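Local coordinates for protein inorganic pyrophosphatase (Neisseria gonorrhoeae, PDB 5TEA) that probably catalyses the magnesium-dependent hydrolysis of inorganic pyrophosphate to two phosphate ions, working as a homohexamer, at residues B[15-20]-B[68-73]; B[20-25]-B[173-178]; B[35-40]-B[55-60]. All coordinates share one frame; numbering follows the deposited sequence.

Starting at the N terminus, the chain lays down residues 15-20 and turns through 20-25, the two sharing Asp20. It then runs out to the small two-stranded sheet, where contact 3 closes a short loop by bringing 55-60 back against 35-40. Next comes 68-73, which returns to 15-20 and closes contact 1. Only near the C terminus does 173-178 reach 20-25 to close contact 2, so contacts 1 and 2 cross, while contact 3 falls within both spans. Contact 1 ties the N-terminal segment to the loop after strand 64-67, contact 2 the hairpin turn to helix 167-183; they touch through Ile68 and Ile174. Contact 3 lies on the opposite side of the chain's centre.

Contact 1: residues B[15-20]-B[68-73]; sequences ILTPGD and IPQTLD. With CA (calcium ion), chain I.
Pro18 sets its ring against the backbone of Pro69 and the side chain of Gln70, and this proline and Leu16 carry most of the apolar contact. Leu16 crosses Pro69 obliquely, and its CB meets Pro69 CG at 3.7 Å; Leu16 CD1 also reaches Pro69 CG. On another part of the seam, Pro18 CB packs on Ile68 CG2 at 4.0 Å.

A second group of contacts sets carbon against oxygen. Pro18 CG lies 3.4 Å from Pro69 O, while CD of the same ring is 3.7 Å from Gln70 OE1. The Gln70 side chain, extended beyond CG, passes Pro18 at about a right angle, and its OE1 also comes to 3.7 Å from Thr17 CA. The amide nitrogen approaches Leu16 O at a poor angle for bonding; Gln70 NE2 instead donates to Asn13 O, just ahead of the segment, which ties down the end of the glutamine.

Polar bonds also form within each segment. Thr71 OG1 donates to Ile68 O at 2.7 Å, a bond that spans Pro69 and Gln70. In 15-20, Gly19 N makes a weak hydrogen bond of 3.3 Å to Thr17 OG1.

The far end of 68-73 enters the metal site: Asp73 OD2 binds the calcium ion together with two waters, the side chains of Asp77, Asp80 and Asp112 and the backbone O of Glu78. The segment packed on Leu16 and Pro18 thus leads, a few residues on, to a metal ligand.

Around the contact, helix 167-183 covers one flank, with Pro18 on Ile178, Ile68 on Ile174 and Thr71 on Ser177. Strand 25-32 backs Leu16 through Asn27 and Val29, and Leu46 of a second subunit packs on Leu16.

Contact 2: residues B[20-25]-B[173-178]; sequences DVDGGI and VIKESI
Asp22 offers its carboxylate to Lys175: NZ takes the syn lone pair of Asp22 OD1, on the side of the other oxygen, in a salt bridge of 2.7 Å. A second flat group, the Asp20 carboxylate, is met over a face, Gly23 N standing above its plane and donating to OD1 at 2.8 Å. Within the helix, the Val173 carbonyl is used on both faces, with Ser177 N and Ser177 OG reaching its oxygen from opposite sides.

The two salt-bridged side chains cross at about a right angle. Lys175 is bent at chi3 (141°), which swings CE to within 3.1 Å of Asp22 OD1.

Beside this exposed bridge, buried Val21 supplies the apolar part. Its two methyls divide the work: CG1 lies 3.8 Å from Ile174 CG2 and also touches Lys175 CG, while CG2 meets Ile178 CD1 tip to tip at 3.7 Å.

Residues 21-24 form a type I turn, and the Asp20 carboxylate adds an Asx motif. Gly24, at positive phi, gives with Ile25 the G1 beta bulge across from Asp20. This is a tight beta hairpin, joining strands 19-20 and 25-32 and resting its turn on helix 167-183.

Contact 3: residues B[35-40]-B[55-60]; sequences GSNHKI and EPAIFA
Asn37 and Glu55 join their backbones just before strand 38-43 begins and just after 48-54 ends: Glu55 N donates to Asn37 O at 2.8 Å, nearly straight at 164°. The Asn37 side chain then takes the other end of the same residue. A chi1 of 65° puts CG between the backbone N and the carbonyl carbon; from there ND2 donates to Glu55 O at 3.0 Å, somewhat tilted from the carbonyl plane. One asparagine therefore holds both backbone polar atoms of Glu55.

Ala60 presses its CB to 3.4 Å from Gly35 O, and its CA makes a C-H...O contact with Ser36 O at 3.5 Å. Lys39 runs past Glu55, with Lys39 CD 3.7 Å from Glu55 OE2. The charged ends part: Lys39 NZ pairs with Asp52 and Glu55 OE2 with Arg53. As Lys39 and Arg53 are predicted substrate ligands, these acids probably help position them.

The contact lies at the end of the two-stranded antiparallel sheet, with Asn37 resting on Ile54 of strand 48-54. Two other subunits reach it: Asn124 of the third subunit accepts from Ala57 N, and Phe145 of the fourth subunit meets Phe59 edge-to-face.

Contact 1: residues B[15-20]-B[68-73]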
# COMPACT_ATOMS: atom_id res chain seq x y z
N ILE B 15 6.76 -31.04 11.08
CA ILE B 15 6.69 -30.36 12.37
C ILE B 15 5.24 -30.16 12.82
O ILE B 15 4.97 -30.13 14.03
CB ILE B 15 7.42 -29.01 12.32
CG1 ILE B 15 6.78 -28.11 11.26
CG2 ILE B 15 8.90 -29.22 12.03
CD1 ILE B 15 7.04 -26.63 11.47
N LEU B 16 4.31 -30.03 11.89
CA LEU B 16 2.93 -29.71 12.19
C LEU B 16 2.04 -30.90 11.86
O LEU B 16 2.23 -31.57 10.83
CB LEU B 16 2.44 -28.50 11.39
CG LEU B 16 2.71 -27.10 11.90
CD1 LEU B 16 2.26 -26.06 10.85
CD2 LEU B 16 1.99 -26.89 13.22
N THR B 17 1.06 -31.14 12.71
CA THR B 17 -0.03 -32.05 12.45
C THR B 17 -1.25 -31.27 12.01
O THR B 17 -1.26 -30.03 12.04
CB THR B 17 -0.33 -32.86 13.71
OG1 THR B 17 -0.88 -31.99 14.70
CG2 THR B 17 0.93 -33.52 14.23
N PRO B 18 -2.33 -31.95 11.59
CA PRO B 18 -3.56 -31.20 11.27
C PRO B 18 -4.16 -30.49 12.47
O PRO B 18 -4.96 -29.57 12.28
CB PRO B 18 -4.51 -32.28 10.73
CG PRO B 18 -3.60 -33.35 10.23
CD PRO B 18 -2.45 -33.36 11.19
N GLY B 19 -3.83 -30.90 13.69
CA GLY B 19 -4.41 -30.24 14.86
C GLY B 19 -5.69 -30.89 15.36
O GLY B 19 -5.92 -32.09 15.14
N ASP B 20 -6.55 -30.11 16.01
CA ASP B 20 -7.72 -30.63 16.73
C ASP B 20 -8.93 -30.61 15.79
O ASP B 20 -9.81 -29.76 15.89
CB ASP B 20 -7.98 -29.80 17.99
CG ASP B 20 -9.12 -30.35 18.84
OD1 ASP B 20 -9.72 -31.38 18.48
OD2 ASP B 20 -9.42 -29.74 19.89
N ILE B 68 -3.67 -27.47 4.83
CA ILE B 68 -3.61 -28.18 6.10
C ILE B 68 -2.47 -29.19 6.03
O ILE B 68 -2.48 -30.06 5.14
CB ILE B 68 -4.94 -28.90 6.42
CG1 ILE B 68 -6.12 -27.92 6.40
CG2 ILE B 68 -4.84 -29.59 7.76
CD1 ILE B 68 -7.49 -28.62 6.53
N PRO B 69 -1.50 -29.15 6.94
CA PRO B 69 -0.40 -30.13 6.90
C PRO B 69 -0.91 -31.55 7.09
O PRO B 69 -1.90 -31.78 7.78
CB PRO B 69 0.52 -29.72 8.06
CG PRO B 69 0.01 -28.41 8.56
CD PRO B 69 -1.40 -28.23 8.09
N GLN B 70 -0.22 -32.50 6.44
CA GLN B 70 -0.46 -33.93 6.61
C GLN B 70 -1.88 -34.33 6.19
O GLN B 70 -2.53 -35.14 6.83
CB GLN B 70 -0.18 -34.38 8.05
CG GLN B 70 1.24 -34.11 8.49
CD GLN B 70 1.57 -34.74 9.82
OE1 GLN B 70 0.69 -35.19 10.56
NE2 GLN B 70 2.86 -34.79 10.15
N THR B 71 -2.33 -33.75 5.07
CA THR B 71 -3.59 -34.12 4.45
C THR B 71 -3.36 -34.29 2.95
O THR B 71 -2.41 -33.73 2.39
CB THR B 71 -4.68 -33.06 4.69
OG1 THR B 71 -4.27 -31.81 4.14
CG2 THR B 71 -4.97 -32.87 6.20
N LEU B 72 -4.23 -35.07 2.30
CA LEU B 72 -4.16 -35.29 0.86
C LEU B 72 -5.55 -35.27 0.25
O LEU B 72 -6.44 -35.98 0.73
CB LEU B 72 -3.49 -36.63 0.53
CG LEU B 72 -1.99 -36.81 0.72
CD1 LEU B 72 -1.56 -38.15 0.15
CD2 LEU B 72 -1.22 -35.67 0.07
N ASP B 73 -5.72 -34.51 -0.83
CA ASP B 73 -6.84 -34.71 -1.75
C ASP B 73 -6.75 -36.08 -2.40
O ASP B 73 -5.71 -36.74 -2.39
CB ASP B 73 -6.83 -33.66 -2.85
CG ASP B 73 -7.70 -32.46 -2.55
OD1 ASP B 73 -8.53 -32.51 -1.63
OD2 ASP B 73 -7.54 -31.46 -3.28
CA CA I . -6.40 -29.41 -3.31
O HOH W 1 -8.11 -29.40 -1.64
O HOH W 2 -5.68 -27.92 -4.44

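Contact 2: residues B[20-25]-B[173-178]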
# COMPACT_ATOMS: atom_id res chain seq x y z
N ASP B 20 -6.55 -30.11 16.01
CA ASP B 20 -7.72 -30.63 16.73
C ASP B 20 -8.93 -30.61 15.79
O ASP B 20 -9.81 -29.76 15.89
CB ASP B 20 -7.98 -29.80 17.99
CG ASP B 20 -9.12 -30.35 18.84
OD1 ASP B 20 -9.72 -31.38 18.48
OD2 ASP B 20 -9.42 -29.74 19.89
N VAL B 21 -8.97 -31.59 14.89
CA VAL B 21 -10.02 -31.62 13.87
C VAL B 21 -11.39 -31.70 14.51
O VAL B 21 -12.30 -30.94 14.17
CB VAL B 21 -9.78 -32.78 12.88
CG1 VAL B 21 -10.86 -32.77 11.80
CG2 VAL B 21 -8.39 -32.67 12.27
N ASP B 22 -11.56 -32.64 15.46
CA ASP B 22 -12.84 -32.79 16.15
C ASP B 22 -13.26 -31.49 16.84
O ASP B 22 -14.43 -31.12 16.82
CB ASP B 22 -12.75 -33.92 17.18
CG ASP B 22 -12.97 -35.29 16.57
OD1 ASP B 22 -13.31 -35.38 15.38
OD2 ASP B 22 -12.81 -36.30 17.29
N GLY B 23 -12.31 -30.79 17.46
CA GLY B 23 -12.65 -29.52 18.09
C GLY B 23 -12.84 -28.36 17.14
O GLY B 23 -13.25 -27.28 17.58
N GLY B 24 -12.54 -28.55 15.87
CA GLY B 24 -12.68 -27.51 14.87
C GLY B 24 -11.58 -26.46 14.88
O GLY B 24 -11.75 -25.42 14.25
N ILE B 25 -10.48 -26.70 15.58
CA ILE B 25 -9.34 -25.79 15.59
C ILE B 25 -8.19 -26.56 14.97
O ILE B 25 -7.66 -27.48 15.60
CB ILE B 25 -8.99 -25.29 17.00
CG1 ILE B 25 -10.24 -24.76 17.70
CG2 ILE B 25 -7.89 -24.19 16.93
CD1 ILE B 25 -10.83 -23.55 17.05
N VAL B 173 -14.49 -33.97 5.48
CA VAL B 173 -13.53 -33.83 4.39
C VAL B 173 -12.10 -33.86 4.93
O VAL B 173 -11.24 -34.56 4.39
CB VAL B 173 -13.80 -32.53 3.61
CG1 VAL B 173 -12.67 -32.24 2.60
CG2 VAL B 173 -15.16 -32.61 2.92
N ILE B 174 -11.84 -33.12 6.01
CA ILE B 174 -10.50 -33.12 6.61
C ILE B 174 -10.11 -34.53 7.05
O ILE B 174 -9.01 -35.00 6.75
CB ILE B 174 -10.43 -32.12 7.78
CG1 ILE B 174 -10.60 -30.68 7.26
CG2 ILE B 174 -9.09 -32.24 8.49
CD1 ILE B 174 -10.88 -29.63 8.39
N LYS B 175 -11.01 -35.22 7.76
CA LYS B 175 -10.68 -36.55 8.26
C LYS B 175 -10.43 -37.54 7.12
O LYS B 175 -9.56 -38.42 7.22
CB LYS B 175 -11.79 -37.06 9.18
CG LYS B 175 -11.84 -36.32 10.51
CD LYS B 175 -12.90 -36.90 11.42
CE LYS B 175 -12.41 -36.91 12.85
NZ LYS B 175 -13.40 -37.50 13.79
N GLU B 176 -11.17 -37.41 6.02
CA GLU B 176 -10.90 -38.25 4.85
C GLU B 176 -9.52 -37.96 4.28
O GLU B 176 -8.83 -38.88 3.82
CB GLU B 176 -11.98 -38.02 3.79
CG GLU B 176 -13.34 -38.62 4.16
CD GLU B 176 -14.46 -38.12 3.26
OE1 GLU B 176 -14.21 -37.22 2.43
OE2 GLU B 176 -15.60 -38.62 3.40
N SER B 177 -9.11 -36.69 4.27
CA SER B 177 -7.81 -36.32 3.73
C SER B 177 -6.67 -36.72 4.66
O SER B 177 -5.57 -37.01 4.19
CB SER B 177 -7.78 -34.83 3.45
OG SER B 177 -8.91 -34.47 2.68
N ILE B 178 -6.92 -36.75 5.98
CA ILE B 178 -5.93 -37.30 6.90
C ILE B 178 -5.71 -38.78 6.63
O ILE B 178 -4.57 -39.27 6.68
CB ILE B 178 -6.37 -37.04 8.35
CG1 ILE B 178 -6.34 -35.54 8.66
CG2 ILE B 178 -5.53 -37.87 9.35
CD1 ILE B 178 -6.88 -35.17 10.01

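Contact 3: residues B[35-40]-B[55-60]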
# COMPACT_ATOMS: atom_id res chain seq x y z
N GLY B 35 -5.65 -10.81 -2.04
CA GLY B 35 -5.36 -9.72 -2.94
C GLY B 35 -4.16 -9.92 -3.85
O GLY B 35 -3.88 -9.05 -4.68
N SER B 36 -3.44 -11.03 -3.72
CA SER B 36 -2.29 -11.31 -4.58
C SER B 36 -2.70 -12.09 -5.82
O SER B 36 -3.56 -12.97 -5.76
CB SER B 36 -1.22 -12.09 -3.80
OG SER B 36 -0.14 -12.46 -4.63
N ASN B 37 -2.09 -11.76 -6.97
CA ASN B 37 -2.25 -12.60 -8.16
C ASN B 37 -1.04 -13.50 -8.38
O ASN B 37 -0.81 -13.97 -9.51
CB ASN B 37 -2.52 -11.76 -9.41
CG ASN B 37 -1.36 -10.85 -9.79
OD1 ASN B 37 -0.64 -10.36 -8.93
ND2 ASN B 37 -1.17 -10.63 -11.10
N HIS B 38 -0.27 -13.76 -7.33
CA HIS B 38 0.87 -14.67 -7.41
C HIS B 38 0.42 -16.04 -6.93
O HIS B 38 -0.01 -16.18 -5.78
CB HIS B 38 2.04 -14.16 -6.60
CG HIS B 38 2.63 -12.89 -7.16
ND1 HIS B 38 3.58 -12.14 -6.49
CD2 HIS B 38 2.35 -12.22 -8.30
CE1 HIS B 38 3.88 -11.08 -7.22
NE2 HIS B 38 3.16 -11.10 -8.32
N LYS B 39 0.49 -17.03 -7.80
CA LYS B 39 0.11 -18.39 -7.38
C LYS B 39 1.31 -19.02 -6.69
O LYS B 39 2.21 -19.56 -7.33
CB LYS B 39 -0.35 -19.24 -8.55
CG LYS B 39 -0.78 -20.63 -8.10
CD LYS B 39 -1.03 -21.52 -9.30
CE LYS B 39 -1.55 -22.88 -8.87
NZ LYS B 39 -0.86 -23.36 -7.64
N ILE B 40 1.30 -18.96 -5.36
CA ILE B 40 2.38 -19.48 -4.55
C ILE B 40 1.91 -20.78 -3.93
O ILE B 40 0.77 -20.88 -3.46
CB ILE B 40 2.80 -18.45 -3.48
CG1 ILE B 40 3.32 -17.19 -4.18
CG2 ILE B 40 3.88 -19.01 -2.55
CD1 ILE B 40 3.45 -15.99 -3.26
N GLU B 55 -0.90 -15.05 -12.08
CA GLU B 55 -2.28 -15.18 -12.53
C GLU B 55 -2.77 -13.85 -13.10
O GLU B 55 -2.17 -12.81 -12.84
CB GLU B 55 -3.18 -15.60 -11.37
CG GLU B 55 -2.78 -16.92 -10.71
CD GLU B 55 -3.28 -18.14 -11.44
OE1 GLU B 55 -3.49 -18.06 -12.67
OE2 GLU B 55 -3.48 -19.18 -10.78
N PRO B 56 -3.85 -13.84 -13.89
CA PRO B 56 -4.43 -12.56 -14.31
C PRO B 56 -4.75 -11.67 -13.11
O PRO B 56 -5.29 -12.13 -12.10
CB PRO B 56 -5.70 -12.98 -15.06
CG PRO B 56 -5.38 -14.37 -15.56
CD PRO B 56 -4.59 -14.99 -14.44
N ALA B 57 -4.38 -10.40 -13.22
CA ALA B 57 -4.58 -9.45 -12.14
C ALA B 57 -6.04 -9.33 -11.74
O ALA B 57 -6.34 -9.10 -10.56
CB ALA B 57 -4.02 -8.08 -12.53
N ILE B 58 -6.97 -9.50 -12.68
CA ILE B 58 -8.38 -9.44 -12.35
C ILE B 58 -8.81 -10.61 -11.48
O ILE B 58 -9.92 -10.59 -10.94
CB ILE B 58 -9.27 -9.41 -13.61
CG1 ILE B 58 -8.96 -10.61 -14.50
CG2 ILE B 58 -9.06 -8.09 -14.37
CD1 ILE B 58 -9.98 -10.83 -15.58
N PHE B 59 -7.97 -11.63 -11.34
CA PHE B 59 -8.28 -12.81 -10.53
C PHE B 59 -7.37 -12.91 -9.31
O PHE B 59 -6.91 -13.99 -8.95
CB PHE B 59 -8.19 -14.08 -11.38
CG PHE B 59 -9.20 -14.14 -12.50
CD1 PHE B 59 -10.52 -13.78 -12.28
CD2 PHE B 59 -8.81 -14.53 -13.78
CE1 PHE B 59 -11.45 -13.85 -13.29
CE2 PHE B 59 -9.75 -14.60 -14.81
CZ PHE B 59 -11.07 -14.25 -14.57
N ALA B 60 -7.11 -11.79 -8.64
CA ALA B 60 -6.41 -11.83 -7.36
C ALA B 60 -7.21 -12.67 -6.38
O ALA B 60 -8.45 -12.71 -6.43
CB ALA B 60 -6.20 -10.43 -6.80